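Local coordinates for protein 6-phosphogluconolactonase (Thermotoga maritima, PDB 1VL1) that hydrolyses 6-phosphogluconolactone to 6-phosphogluconate, the second step of the oxidative stage of the pentose phosphate pathway, at residues R82-P85 with D89-N92; H112-S117 with E121-K126; V49-G54 with E98-R103; H75-D80 with R129-A134. All coordinates share one frame; numbering follows the deposited sequence. Where two conformers were deposited one is given.

Contact 1 (R82-P85 with D89-N92); sequences RYVP and DQSN
The guanidinium of Arg82 meets the carbonyl O of Gln90 at its edge and has Asn92 OD1 over one face. CA of Gln90 also lies at the edge, in the guanidinium plane. The Asn92 amide is turned 32° from that plane, so the two groups are far from perpendicular. The loop between strand 74-82 and helix 92-101 folds back on itself here, between an inverse gamma turn centred on Tyr83 and the N-cap residue Ser91.

One bond joins the two sides: Arg82 NH1 donates to Gln90 O at 2.9 Å, with an N-H...O angle of 160°. The donor is tilted from the carbonyl plane. The arginine chain bends at chi2 (87°), which lays its stem along the same oxygen, with CD 3.3 Å from Gln90 O. Arg82 CD is also 4.0 Å from ND2 of Asn92, but that amide nitrogen is hydrogen-bonded to Asp80 O.

The Arg82 side chain comes within about 4 Å of a bound citrate, and Arg179 lies close by. The citrate probably came from the crystallisation liquor, but it is consistent with an anion-binding pocket. A leucine in place of Arg82 would probably leave Gln90 O without this donor and the loop freer to shift.

Val84 adds apolar cover. Its CG2 lies 4.1 Å from Ser91 N, and CG1 is 4.2 Å from Gln90 OE1. Ser91 OG makes a weak capping bond to Arg94 N. Ser91 CB rests 3.7 Å from the carbonyl O of Pro85.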
loop_
_atom_site.group_PDB
_atom_site.type_symbol
_atom_site.label_atom_id
_atom_site.label_comp_id
_atom_site.label_asym_id
_atom_site.label_seq_id
_atom_site.Cartn_x
_atom_site.Cartn_y
_atom_site.Cartn_z
ATOM N N ARG A 82 1.029 -9.269 -7.649
ATOM C CA ARG A 82 1.598 -9.908 -8.821
ATOM C C ARG A 82 0.761 -11.135 -9.146
ATOM O O ARG A 82 0.423 -11.937 -8.269
ATOM C CB ARG A 82 3.062 -10.284 -8.553
ATOM C CG ARG A 82 3.987 -9.079 -8.518
ATOM C CD ARG A 82 4.089 -8.408 -7.165
ATOM N NE ARG A 82 5.208 -7.467 -7.195
ATOM C CZ ARG A 82 6.470 -7.771 -6.988
ATOM N NH1 ARG A 82 6.831 -8.985 -6.695
ATOM N NH2 ARG A 82 7.400 -6.843 -7.084
ATOM N N TYR A 83 0.477 -11.341 -10.441
ATOM C CA TYR A 83 -0.413 -12.425 -10.880
ATOM C C TYR A 83 0.430 -13.693 -11.005
ATOM O O TYR A 83 0.755 -14.195 -12.083
ATOM C CB TYR A 83 -1.187 -12.103 -12.187
ATOM C CG TYR A 83 -2.288 -13.118 -12.471
ATOM C CD1 TYR A 83 -3.412 -13.199 -11.679
ATOM C CD2 TYR A 83 -2.201 -13.996 -13.555
ATOM C CE1 TYR A 83 -4.402 -14.126 -11.929
ATOM C CE2 TYR A 83 -3.175 -14.949 -13.810
ATOM C CZ TYR A 83 -4.287 -15.005 -13.038
ATOM O OH TYR A 83 -5.230 -15.968 -13.321
ATOM N N VAL A 84 0.726 -14.211 -9.829
ATOM C CA VAL A 84 1.476 -15.422 -9.616
ATOM C C VAL A 84 0.864 -16.139 -8.421
ATOM O O VAL A 84 0.076 -15.568 -7.650
ATOM C CB VAL A 84 2.983 -15.079 -9.300
ATOM C CG1 VAL A 84 3.573 -14.261 -10.395
ATOM C CG2 VAL A 84 3.131 -14.345 -7.966
ATOM N N PRO A 85 1.206 -17.407 -8.250
ATOM C CA PRO A 85 0.653 -18.145 -7.106
ATOM C C PRO A 85 0.932 -17.458 -5.768
ATOM O O PRO A 85 1.983 -16.835 -5.567
ATOM C CB PRO A 85 1.292 -19.513 -7.225
ATOM C CG PRO A 85 1.667 -19.640 -8.719
ATOM C CD PRO A 85 2.023 -18.253 -9.143
ATOM N N ASP A 89 7.517 -16.560 -3.940
ATOM C CA ASP A 89 8.264 -15.470 -3.243
ATOM C C ASP A 89 8.054 -14.079 -3.893
ATOM O O ASP A 89 8.384 -13.065 -3.304
ATOM C CB ASP A 89 9.770 -15.795 -3.037
ATOM C CG ASP A 89 10.535 -15.965 -4.313
ATOM O OD1 ASP A 89 10.017 -15.692 -5.413
ATOM O OD2 ASP A 89 11.720 -16.365 -4.307
ATOM N N GLN A 90 7.433 -14.056 -5.071
ATOM C CA GLN A 90 7.070 -12.825 -5.784
ATOM C C GLN A 90 5.671 -12.302 -5.427
ATOM O O GLN A 90 5.225 -11.294 -5.967
ATOM C CB GLN A 90 7.190 -13.078 -7.322
ATOM C CG GLN A 90 8.592 -13.413 -7.793
ATOM C CD GLN A 90 8.683 -13.788 -9.324
ATOM O OE1 GLN A 90 7.703 -14.260 -9.953
ATOM N NE2 GLN A 90 9.857 -13.551 -9.914
ATOM N N SER A 91 4.968 -13.011 -4.535
ATOM C CA SER A 91 3.598 -12.651 -4.160
ATOM C C SER A 91 3.718 -11.646 -3.037
ATOM O O SER A 91 4.444 -11.890 -2.067
ATOM C CB SER A 91 2.869 -13.873 -3.577
ATOM O OG SER A 91 1.579 -13.534 -3.130
ATOM N N ASN A 92 2.993 -10.556 -3.152
ATOM C CA ASN A 92 2.869 -9.617 -2.066
ATOM C C ASN A 92 2.170 -10.255 -0.880
ATOM O O ASN A 92 2.561 -10.010 0.274
ATOM C CB ASN A 92 2.122 -8.371 -2.487
ATOM C CG ASN A 92 2.928 -7.485 -3.385
ATOM O OD1 ASN A 92 4.133 -7.469 -3.302
ATOM N ND2 ASN A 92 2.237 -6.627 -4.149
#

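Contact 2 (H112-S117 with E121-K126); sequences HYVDTS and EKACEK
The backbones come closest where the CA atoms of Asp115 and Ala123 lie 5.4 Å apart. Asp115 is the centre of an inverse gamma turn, and its side chain also forms an Asx turn, just ahead of helix 120-134.

The carboxylate works in two directions. Across the contact, Asp115 OD2 takes a salt bridge from Lys126 NZ at 2.9 Å. The ammonium comes to the anti side of that oxygen, close to the carboxylate plane. Lys126 reaches it with a fully extended chain, CG pointing opposite to its backbone N (chi1 175°). On its own side of the contact, Asp115 OD1 accepts two bonds from Ser117, both from the same face of the carboxylate: from N at 3.2 Å, and from OG at 2.7 Å on the syn side. A leucine instead of Asp115 would probably leave the Lys126 charge without its mate and the Asx turn without its acceptor.

Ala123 presents its methyl to the turn. Ala123 CB lies 3.3 Å from Asp115 O and also packs on CG1 of Val114, which is 4.0 Å away. A water bridges the backbones: it accepts from Asp115 N at 2.9 Å and donates to Ala123 O at 2.8 Å.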
loop_
_atom_site.group_PDB
_atom_site.type_symbol
_atom_site.label_atom_id
_atom_site.label_comp_id
_atom_site.label_asym_id
_atom_site.label_seq_id
_atom_site.Cartn_x
_atom_site.Cartn_y
_atom_site.Cartn_z
ATOM N N HIS A 112 -7.548 -8.919 3.531
ATOM C CA HIS A 112 -8.104 -8.933 2.209
ATOM C C HIS A 112 -7.002 -8.867 1.166
ATOM O O HIS A 112 -6.150 -7.983 1.202
ATOM C CB HIS A 112 -9.080 -7.734 2.059
ATOM C CG HIS A 112 -10.154 -7.672 3.116
ATOM N ND1 HIS A 112 -11.369 -8.310 2.996
ATOM C CD2 HIS A 112 -10.174 -7.051 4.323
ATOM C CE1 HIS A 112 -12.087 -8.079 4.082
ATOM N NE2 HIS A 112 -11.367 -7.367 4.921
ATOM N N TYR A 113 -7.031 -9.804 0.222
ATOM C CA TYR A 113 -5.997 -9.930 -0.769
ATOM C C TYR A 113 -6.563 -10.376 -2.107
ATOM O O TYR A 113 -7.757 -10.674 -2.219
ATOM C CB TYR A 113 -4.866 -10.874 -0.270
ATOM C CG TYR A 113 -5.300 -12.307 -0.016
ATOM C CD1 TYR A 113 -5.338 -13.285 -1.034
ATOM C CD2 TYR A 113 -5.731 -12.661 1.238
ATOM C CE1 TYR A 113 -5.785 -14.572 -0.789
ATOM C CE2 TYR A 113 -6.147 -13.963 1.512
ATOM C CZ TYR A 113 -6.184 -14.925 0.486
ATOM O OH TYR A 113 -6.625 -16.230 0.768
ATOM N N VAL A 114 -5.710 -10.390 -3.110
ATOM C CA VAL A 114 -6.119 -10.750 -4.460
ATOM C C VAL A 114 -5.999 -12.278 -4.632
ATOM O O VAL A 114 -4.935 -12.874 -4.398
ATOM C CB VAL A 114 -5.266 -10.059 -5.496
ATOM C CG1 VAL A 114 -5.666 -10.539 -6.855
ATOM C CG2 VAL A 114 -5.378 -8.532 -5.403
ATOM N N ASP A 115 -7.076 -12.884 -5.098
ATOM C CA ASP A 115 -7.141 -14.351 -5.258
ATOM C C ASP A 115 -6.652 -14.673 -6.638
ATOM O O ASP A 115 -7.431 -14.778 -7.605
ATOM C CB ASP A 115 -8.567 -14.894 -5.034
ATOM C CG ASP A 115 -8.665 -16.391 -5.194
ATOM O OD1 ASP A 115 -7.622 -17.038 -5.445
ATOM O OD2 ASP A 115 -9.773 -16.980 -5.053
ATOM N N THR A 116 -5.327 -14.822 -6.771
ATOM C CA THR A 116 -4.698 -15.076 -8.077
ATOM C C THR A 116 -4.915 -16.467 -8.668
ATOM O O THR A 116 -4.473 -16.774 -9.809
ATOM C CB THR A 116 -3.187 -14.820 -8.000
ATOM O OG1 THR A 116 -2.579 -15.782 -7.115
ATOM C CG2 THR A 116 -2.854 -13.444 -7.468
ATOM N N SER A 117 -5.675 -17.309 -7.974
ATOM C CA SER A 117 -6.064 -18.590 -8.520
ATOM C C SER A 117 -7.164 -18.479 -9.568
ATOM O O SER A 117 -7.368 -19.407 -10.377
ATOM C CB SER A 117 -6.564 -19.509 -7.430
ATOM O OG SER A 117 -7.882 -19.244 -6.985
ATOM N N GLU A 121 -9.221 -11.221 -14.614
ATOM C CA GLU A 121 -10.373 -10.296 -14.523
ATOM C C GLU A 121 -11.271 -10.645 -13.347
ATOM O O GLU A 121 -11.767 -9.765 -12.617
ATOM C CB GLU A 121 -11.177 -10.276 -15.816
ATOM C CG GLU A 121 -12.531 -9.575 -15.695
ATOM C CD GLU A 121 -13.174 -9.320 -17.032
ATOM O OE1 GLU A 121 -12.729 -8.371 -17.716
ATOM O OE2 GLU A 121 -14.128 -10.048 -17.368
ATOM N N LYS A 122 -11.445 -11.934 -13.120
ATOM C CA LYS A 122 -12.313 -12.400 -12.037
ATOM C C LYS A 122 -11.653 -12.085 -10.681
ATOM O O LYS A 122 -12.332 -11.755 -9.689
ATOM C CB LYS A 122 -12.574 -13.889 -12.151
ATOM C CG LYS A 122 -13.223 -14.266 -13.420
ATOM C CD LYS A 122 -14.608 -13.730 -13.532
ATOM C CE LYS A 122 -15.233 -14.340 -14.763
ATOM N NZ LYS A 122 -16.613 -13.885 -15.105
ATOM N N ALA A 123 -10.324 -12.252 -10.614
ATOM C CA ALA A 123 -9.596 -11.875 -9.407
ATOM C C ALA A 123 -9.800 -10.399 -9.081
ATOM O O ALA A 123 -10.051 -10.014 -7.934
ATOM C CB ALA A 123 -8.103 -12.177 -9.606
ATOM N N CYS A 124 -9.753 -9.566 -10.107
ATOM C CA CYS A 124 -10.011 -8.119 -9.935
ATOM C C CYS A 124 -11.409 -7.837 -9.406
ATOM O O CYS A 124 -11.559 -7.063 -8.451
ATOM C CB CYS A 124 -9.848 -7.324 -11.218
ATOM S SG CYS A 124 -8.190 -7.129 -11.877
ATOM N N GLU A 125 -12.417 -8.456 -9.997
ATOM C CA GLU A 125 -13.807 -8.152 -9.700
ATOM C C GLU A 125 -14.152 -8.641 -8.318
ATOM O O GLU A 125 -14.870 -7.966 -7.572
ATOM C CB GLU A 125 -14.697 -8.746 -10.772
ATOM C CG GLU A 125 -14.487 -8.070 -12.080
ATOM C CD GLU A 125 -15.205 -8.705 -13.218
ATOM O OE1 GLU A 125 -15.731 -9.872 -13.086
ATOM O OE2 GLU A 125 -15.254 -8.003 -14.274
ATOM N N LYS A 126 -13.612 -9.823 -7.964
ATOM C CA LYS A 126 -13.787 -10.372 -6.632
ATOM C C LYS A 126 -13.202 -9.428 -5.588
ATOM O O LYS A 126 -13.797 -9.168 -4.571
ATOM C CB LYS A 126 -13.165 -11.762 -6.534
ATOM C CG LYS A 126 -13.198 -12.357 -5.102
ATOM C CD LYS A 126 -12.639 -13.767 -5.092
ATOM C CE LYS A 126 -12.288 -14.226 -3.743
ATOM N NZ LYS A 126 -11.953 -15.708 -3.716
HETATM O O HOH W 1 -9.644 -11.674 -5.654
#

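Contact 3 (V49-G54 with E98-R103); sequences VVLAGG and EVLFSR
Apolar contact alone joins the segments, and one methyl of Leu51 carries all of it. Leu51 CD1 meets CD2 of Leu100 at 3.6 Å and CE1 of Phe101 at 4.0 Å. This is strand-on-helix packing in the Rossmann-like alpha/beta fold: strand 47-51 lies against the end of helix 92-101. The Leu51 and Leu100 side chains cross at about a right angle. Leu100 has CG turned opposite to its own backbone N (chi1 176°), which sends CD2 to the strand. Phe101 comes from the direction opposite to Leu51, and the methyl meets its ring obliquely. Phe76, Ile96 and Tyr61 also touch Leu51, making this a buried core.

The backbone bonds belong to each side. Leu51 pairs with Phe77 of the neighbouring parallel strand 74-82. A wider pi-type turn lies at 98-101, and Arg103 N bonds back to Leu100 O at 3.0 Å.

The charged group lies farther out. The Arg103 guanidinium turns back to Val99. It forms a salt bridge with Glu66 through NH2, and NH1 is also hydrogen-bonded to Glu62 O. Arg103 NH1 donates to Val99 O at 3.0 Å, with an N-H...O angle of 158° and the oxygen near the guanidinium plane.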
loop_
_atom_site.group_PDB
_atom_site.type_symbol
_atom_site.label_atom_id
_atom_site.label_comp_id
_atom_site.label_asym_id
_atom_site.label_seq_id
_atom_site.Cartn_x
_atom_site.Cartn_y
_atom_site.Cartn_z
ATOM N N VAL A 49 -6.917 -0.239 6.395
ATOM C CA VAL A 49 -5.520 0.052 6.023
ATOM C C VAL A 49 -5.084 -0.686 4.747
ATOM O O VAL A 49 -5.150 -1.892 4.666
ATOM C CB VAL A 49 -4.551 -0.264 7.185
ATOM C CG1 VAL A 49 -3.148 0.183 6.847
ATOM C CG2 VAL A 49 -5.058 0.344 8.511
ATOM N N VAL A 50 -4.602 0.077 3.745
ATOM C CA VAL A 50 -4.056 -0.435 2.485
ATOM C C VAL A 50 -2.535 -0.587 2.648
ATOM O O VAL A 50 -1.886 0.319 3.211
ATOM C CB VAL A 50 -4.301 0.505 1.314
ATOM C CG1 VAL A 50 -3.514 0.047 0.070
ATOM C CG2 VAL A 50 -5.763 0.574 1.004
ATOM N N LEU A 51 -2.008 -1.746 2.246
ATOM C CA LEU A 51 -0.567 -2.045 2.346
ATOM C C LEU A 51 0.040 -2.392 0.987
ATOM O O LEU A 51 -0.455 -3.288 0.303
ATOM C CB LEU A 51 -0.354 -3.252 3.233
ATOM C CG LEU A 51 -0.906 -3.212 4.629
ATOM C CD1 LEU A 51 -0.664 -4.565 5.361
ATOM C CD2 LEU A 51 -0.377 -2.026 5.420
ATOM N N ALA A 52 1.150 -1.725 0.640
ATOM C CA ALA A 52 2.000 -2.123 -0.461
ATOM C C ALA A 52 2.944 -3.214 0.020
ATOM O O ALA A 52 3.321 -3.282 1.207
ATOM C CB ALA A 52 2.789 -0.976 -0.967
ATOM N N GLY A 53 3.410 -4.045 -0.901
ATOM C CA GLY A 53 4.546 -4.905 -0.613
ATOM C C GLY A 53 5.859 -4.171 -0.908
ATOM O O GLY A 53 5.921 -2.932 -0.915
ATOM N N GLY A 54 6.913 -4.929 -1.109
ATOM C CA GLY A 54 8.198 -4.403 -1.524
ATOM C C GLY A 54 9.195 -4.225 -0.416
ATOM O O GLY A 54 8.890 -4.347 0.760
ATOM N N GLU A 98 4.157 -13.279 5.775
ATOM C CA GLU A 98 5.345 -13.687 6.532
ATOM C C GLU A 98 5.705 -12.703 7.661
ATOM O O GLU A 98 6.099 -13.120 8.742
ATOM C CB GLU A 98 6.517 -13.895 5.572
ATOM C CG GLU A 98 6.548 -15.320 5.025
ATOM C CD GLU A 98 7.502 -15.568 3.873
ATOM O OE1 GLU A 98 8.238 -14.640 3.445
ATOM O OE2 GLU A 98 7.450 -16.721 3.395
ATOM N N VAL A 99 5.638 -11.404 7.365
ATOM C CA VAL A 99 6.059 -10.364 8.324
ATOM C C VAL A 99 4.942 -9.865 9.227
ATOM O O VAL A 99 5.211 -9.394 10.350
ATOM C CB VAL A 99 6.752 -9.173 7.616
ATOM C CG1 VAL A 99 8.051 -9.663 6.940
ATOM C CG2 VAL A 99 5.844 -8.441 6.702
ATOM N N LEU A 100 3.693 -9.987 8.787
ATOM C CA LEU A 100 2.591 -9.382 9.521
ATOM C C LEU A 100 1.418 -10.296 9.747
ATOM O O LEU A 100 1.072 -10.542 10.870
ATOM C CB LEU A 100 2.126 -8.136 8.787
ATOM C CG LEU A 100 0.923 -7.372 9.318
ATOM C CD1 LEU A 100 1.231 -6.822 10.708
ATOM C CD2 LEU A 100 0.537 -6.188 8.390
ATOM N N PHE A 101 0.785 -10.780 8.679
ATOM C CA PHE A 101 -0.505 -11.476 8.850
ATOM C C PHE A 101 -0.397 -12.756 9.646
ATOM O O PHE A 101 -1.366 -13.181 10.258
ATOM C CB PHE A 101 -1.212 -11.763 7.517
ATOM C CG PHE A 101 -1.451 -10.580 6.627
ATOM C CD1 PHE A 101 -1.774 -9.306 7.104
ATOM C CD2 PHE A 101 -1.398 -10.766 5.226
ATOM C CE1 PHE A 101 -1.978 -8.271 6.201
ATOM C CE2 PHE A 101 -1.661 -9.755 4.377
ATOM C CZ PHE A 101 -1.935 -8.511 4.863
ATOM N N SER A 102 0.755 -13.406 9.581
ATOM C CA SER A 102 0.987 -14.680 10.286
ATOM C C SER A 102 1.682 -14.428 11.626
ATOM O O SER A 102 1.907 -15.384 12.408
ATOM C CB SER A 102 1.848 -15.588 9.406
ATOM O OG SER A 102 3.274 -15.263 9.472
ATOM N N ARG A 103 2.099 -13.164 11.891
ATOM C CA ARG A 103 2.816 -12.832 13.113
ATOM C C ARG A 103 1.972 -12.105 14.148
ATOM O O ARG A 103 2.018 -12.438 15.347
ATOM C CB ARG A 103 4.097 -12.111 12.796
ATOM C CG ARG A 103 5.156 -13.030 12.211
ATOM C CD ARG A 103 6.445 -12.317 11.797
ATOM N NE ARG A 103 7.267 -11.934 12.952
ATOM C CZ ARG A 103 7.422 -10.696 13.423
ATOM N NH1 ARG A 103 6.787 -9.675 12.893
ATOM N NH2 ARG A 103 8.200 -10.486 14.486
#

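Contact 4 (H75-D80 with R129-A134); sequences HFFLSD and REIRSA
Ile131 and Ala134, one helical turn apart, both meet the ring of Phe77. They lie in the last turns of helix 120-134, and Phe77 points to them from strand 74-82.

Just before them comes Glu130. Its contribution is indirect: OE1 accepts a hydrogen bond from ND1 of His112, whose ring is stacked with that of Phe77. Glu130 thus probably helps to hold in place a ring that packs on Phe77.

Ile131 follows. The backbones come closest here, with the CA atoms of Phe77 and Ile131 7.9 Å apart. Its CG1 touches CD2 of Phe77 at 4.0 Å, and the approach to the ring is oblique. CG1 lies beside its backbone N (chi1 -65°), on the branch that faces the strand. Ile131 also touches Phe138 and Leu182, so it is buried among apolar groups.

Arg132 and Ser133 turn to the exposed side of the helix. Arg132 forms a salt bridge with Glu128, one turn back.

Ala134 ends the segment. Its CB sits at the far edge of the ring, in the ring plane, 3.7 Å from CZ and 3.9 Å from CE2 of Phe77. Phe77 also meets Phe138, edge-to-face.

Nothing polar passes between the segments; the contact is a buried apolar seam. A helix laid by its apolar side on a strand of the sheet is the layered arrangement of the Rossmann-like alpha/beta fold.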
loop_
_atom_site.group_PDB
_atom_site.type_symbol
_atom_site.label_atom_id
_atom_site.label_comp_id
_atom_site.label_asym_id
_atom_site.label_seq_id
_atom_site.Cartn_x
_atom_site.Cartn_y
_atom_site.Cartn_z
ATOM N N HIS A 75 -8.576 -3.681 9.703
ATOM C CA HIS A 75 -8.751 -4.426 8.419
ATOM C C HIS A 75 -7.700 -4.044 7.418
ATOM O O HIS A 75 -7.440 -2.837 7.215
ATOM C CB HIS A 75 -10.142 -4.160 7.859
ATOM C CG HIS A 75 -11.230 -4.646 8.749
ATOM N ND1 HIS A 75 -12.031 -5.716 8.433
ATOM C CD2 HIS A 75 -11.611 -4.225 9.976
ATOM C CE1 HIS A 75 -12.854 -5.945 9.439
ATOM N NE2 HIS A 75 -12.623 -5.055 10.384
ATOM N N PHE A 76 -7.087 -5.046 6.777
ATOM C CA PHE A 76 -5.958 -4.786 5.896
ATOM C C PHE A 76 -6.295 -5.192 4.437
ATOM O O PHE A 76 -6.953 -6.183 4.232
ATOM C CB PHE A 76 -4.699 -5.589 6.353
ATOM C CG PHE A 76 -4.074 -5.073 7.642
ATOM C CD1 PHE A 76 -3.330 -3.915 7.633
ATOM C CD2 PHE A 76 -4.279 -5.706 8.839
ATOM C CE1 PHE A 76 -2.745 -3.422 8.783
ATOM C CE2 PHE A 76 -3.684 -5.195 10.010
ATOM C CZ PHE A 76 -2.942 -4.078 9.955
ATOM N N PHE A 77 -5.786 -4.414 3.488
ATOM C CA PHE A 77 -5.991 -4.647 2.074
ATOM C C PHE A 77 -4.690 -4.512 1.344
ATOM O O PHE A 77 -3.951 -3.562 1.593
ATOM C CB PHE A 77 -6.968 -3.599 1.508
ATOM C CG PHE A 77 -8.270 -3.537 2.241
ATOM C CD1 PHE A 77 -8.378 -2.835 3.436
ATOM C CD2 PHE A 77 -9.371 -4.146 1.741
ATOM C CE1 PHE A 77 -9.544 -2.823 4.137
ATOM C CE2 PHE A 77 -10.578 -4.132 2.452
ATOM C CZ PHE A 77 -10.662 -3.453 3.623
ATOM N N LEU A 78 -4.338 -5.418 0.440
ATOM C CA LEU A 78 -3.179 -5.161 -0.426
ATOM C C LEU A 78 -3.429 -4.055 -1.438
ATOM O O LEU A 78 -4.518 -3.998 -2.012
ATOM C CB LEU A 78 -2.848 -6.418 -1.197
ATOM C CG LEU A 78 -1.893 -7.334 -0.459
ATOM C CD1 LEU A 78 -2.198 -7.628 0.982
ATOM C CD2 LEU A 78 -1.798 -8.570 -1.263
ATOM N N SER A 79 -2.418 -3.253 -1.759
ATOM C CA SER A 79 -2.557 -2.208 -2.762
ATOM C C SER A 79 -2.530 -2.844 -4.170
ATOM O O SER A 79 -3.030 -2.257 -5.112
ATOM C CB SER A 79 -1.409 -1.203 -2.687
ATOM O OG SER A 79 -0.151 -1.843 -2.758
ATOM N N ASP A 80 -1.875 -3.975 -4.299
ATOM C CA ASP A 80 -1.699 -4.628 -5.561
ATOM C C ASP A 80 -1.135 -6.031 -5.349
ATOM O O ASP A 80 -0.596 -6.378 -4.307
ATOM C CB ASP A 80 -0.771 -3.835 -6.485
ATOM C CG ASP A 80 0.634 -3.778 -5.968
ATOM O OD1 ASP A 80 0.916 -3.077 -4.964
ATOM O OD2 ASP A 80 1.495 -4.471 -6.502
ATOM N N ARG A 129 -15.304 -6.216 -5.272
ATOM C CA ARG A 129 -16.494 -6.502 -4.469
ATOM C C ARG A 129 -16.164 -6.558 -2.973
ATOM O O ARG A 129 -16.951 -6.098 -2.138
ATOM C CB ARG A 129 -17.198 -7.791 -4.897
ATOM C CG ARG A 129 -17.957 -7.743 -6.234
ATOM C CD ARG A 129 -18.787 -8.943 -6.562
ATOM N NE ARG A 129 -18.029 -10.182 -6.587
ATOM C CZ ARG A 129 -17.462 -10.740 -7.662
ATOM N NH1 ARG A 129 -17.514 -10.155 -8.846
ATOM N NH2 ARG A 129 -16.866 -11.931 -7.517
ATOM N N GLU A 130 -15.039 -7.185 -2.616
ATOM C CA GLU A 130 -14.685 -7.330 -1.208
ATOM C C GLU A 130 -14.382 -5.975 -0.587
ATOM O O GLU A 130 -14.772 -5.703 0.538
ATOM C CB GLU A 130 -13.442 -8.205 -1.042
ATOM C CG GLU A 130 -13.665 -9.638 -1.139
ATOM C CD GLU A 130 -12.420 -10.413 -0.707
ATOM O OE1 GLU A 130 -11.758 -10.030 0.276
ATOM O OE2 GLU A 130 -12.195 -11.412 -1.400
ATOM N N ILE A 131 -13.614 -5.148 -1.301
ATOM C CA ILE A 131 -13.322 -3.816 -0.800
ATOM C C ILE A 131 -14.593 -3.001 -0.564
ATOM O O ILE A 131 -14.780 -2.431 0.540
ATOM C CB ILE A 131 -12.395 -3.075 -1.791
ATOM C CG1 ILE A 131 -11.068 -3.799 -1.839
ATOM C CG2 ILE A 131 -12.234 -1.652 -1.332
ATOM C CD1 ILE A 131 -10.180 -3.262 -2.968
ATOM N N ARG A 132 -15.479 -2.980 -1.567
ATOM C CA ARG A 132 -16.720 -2.242 -1.462
ATOM C C ARG A 132 -17.556 -2.698 -0.260
ATOM O O ARG A 132 -18.204 -1.908 0.432
ATOM C CB ARG A 132 -17.563 -2.392 -2.738
ATOM C CG ARG A 132 -17.006 -1.701 -3.945
ATOM C CD ARG A 132 -17.862 -1.918 -5.174
ATOM N NE ARG A 132 -17.318 -1.303 -6.387
ATOM C CZ ARG A 132 -17.485 -0.017 -6.742
ATOM N NH1 ARG A 132 -18.167 0.817 -5.961
ATOM N NH2 ARG A 132 -16.940 0.432 -7.884
ATOM N N SER A 133 -17.587 -4.000 -0.048
ATOM C CA SER A 133 -18.316 -4.546 1.052
ATOM C C SER A 133 -17.736 -4.110 2.420
ATOM O O SER A 133 -18.490 -3.890 3.403
ATOM C CB SER A 133 -18.266 -6.065 0.944
ATOM O OG SER A 133 -19.097 -6.611 1.925
ATOM N N ALA A 134 -16.432 -3.972 2.468
ATOM C CA ALA A 134 -15.754 -3.625 3.739
ATOM C C ALA A 134 -15.898 -2.152 4.110
ATOM O O ALA A 134 -16.199 -1.817 5.262
ATOM C CB ALA A 134 -14.306 -4.000 3.669
#

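In the fold
Contacts 3 and 4 bind helices to neighbouring parallel strands of one sheet, 47-51 and 74-82. Their centres are about 13 Å apart, and Leu51 N bonds to Phe77 O between them. Helices 92-101 and 120-134 cover opposite faces of the sheet. Along the chain, contacts 3 and 4 cross. Contact 1 is nested in the loops closed by both, and contact 2 in that closed by contact 4. Contacts 2 and 4 share helix 120-134. The centres of contacts 1 and 2 lie about 12 Å apart, and they meet where Thr116 OG1 bonds to Val84 O. Helices thus pack by apolar contacts on both faces of the sheet, while contact 1 shapes a loop beside the citrate.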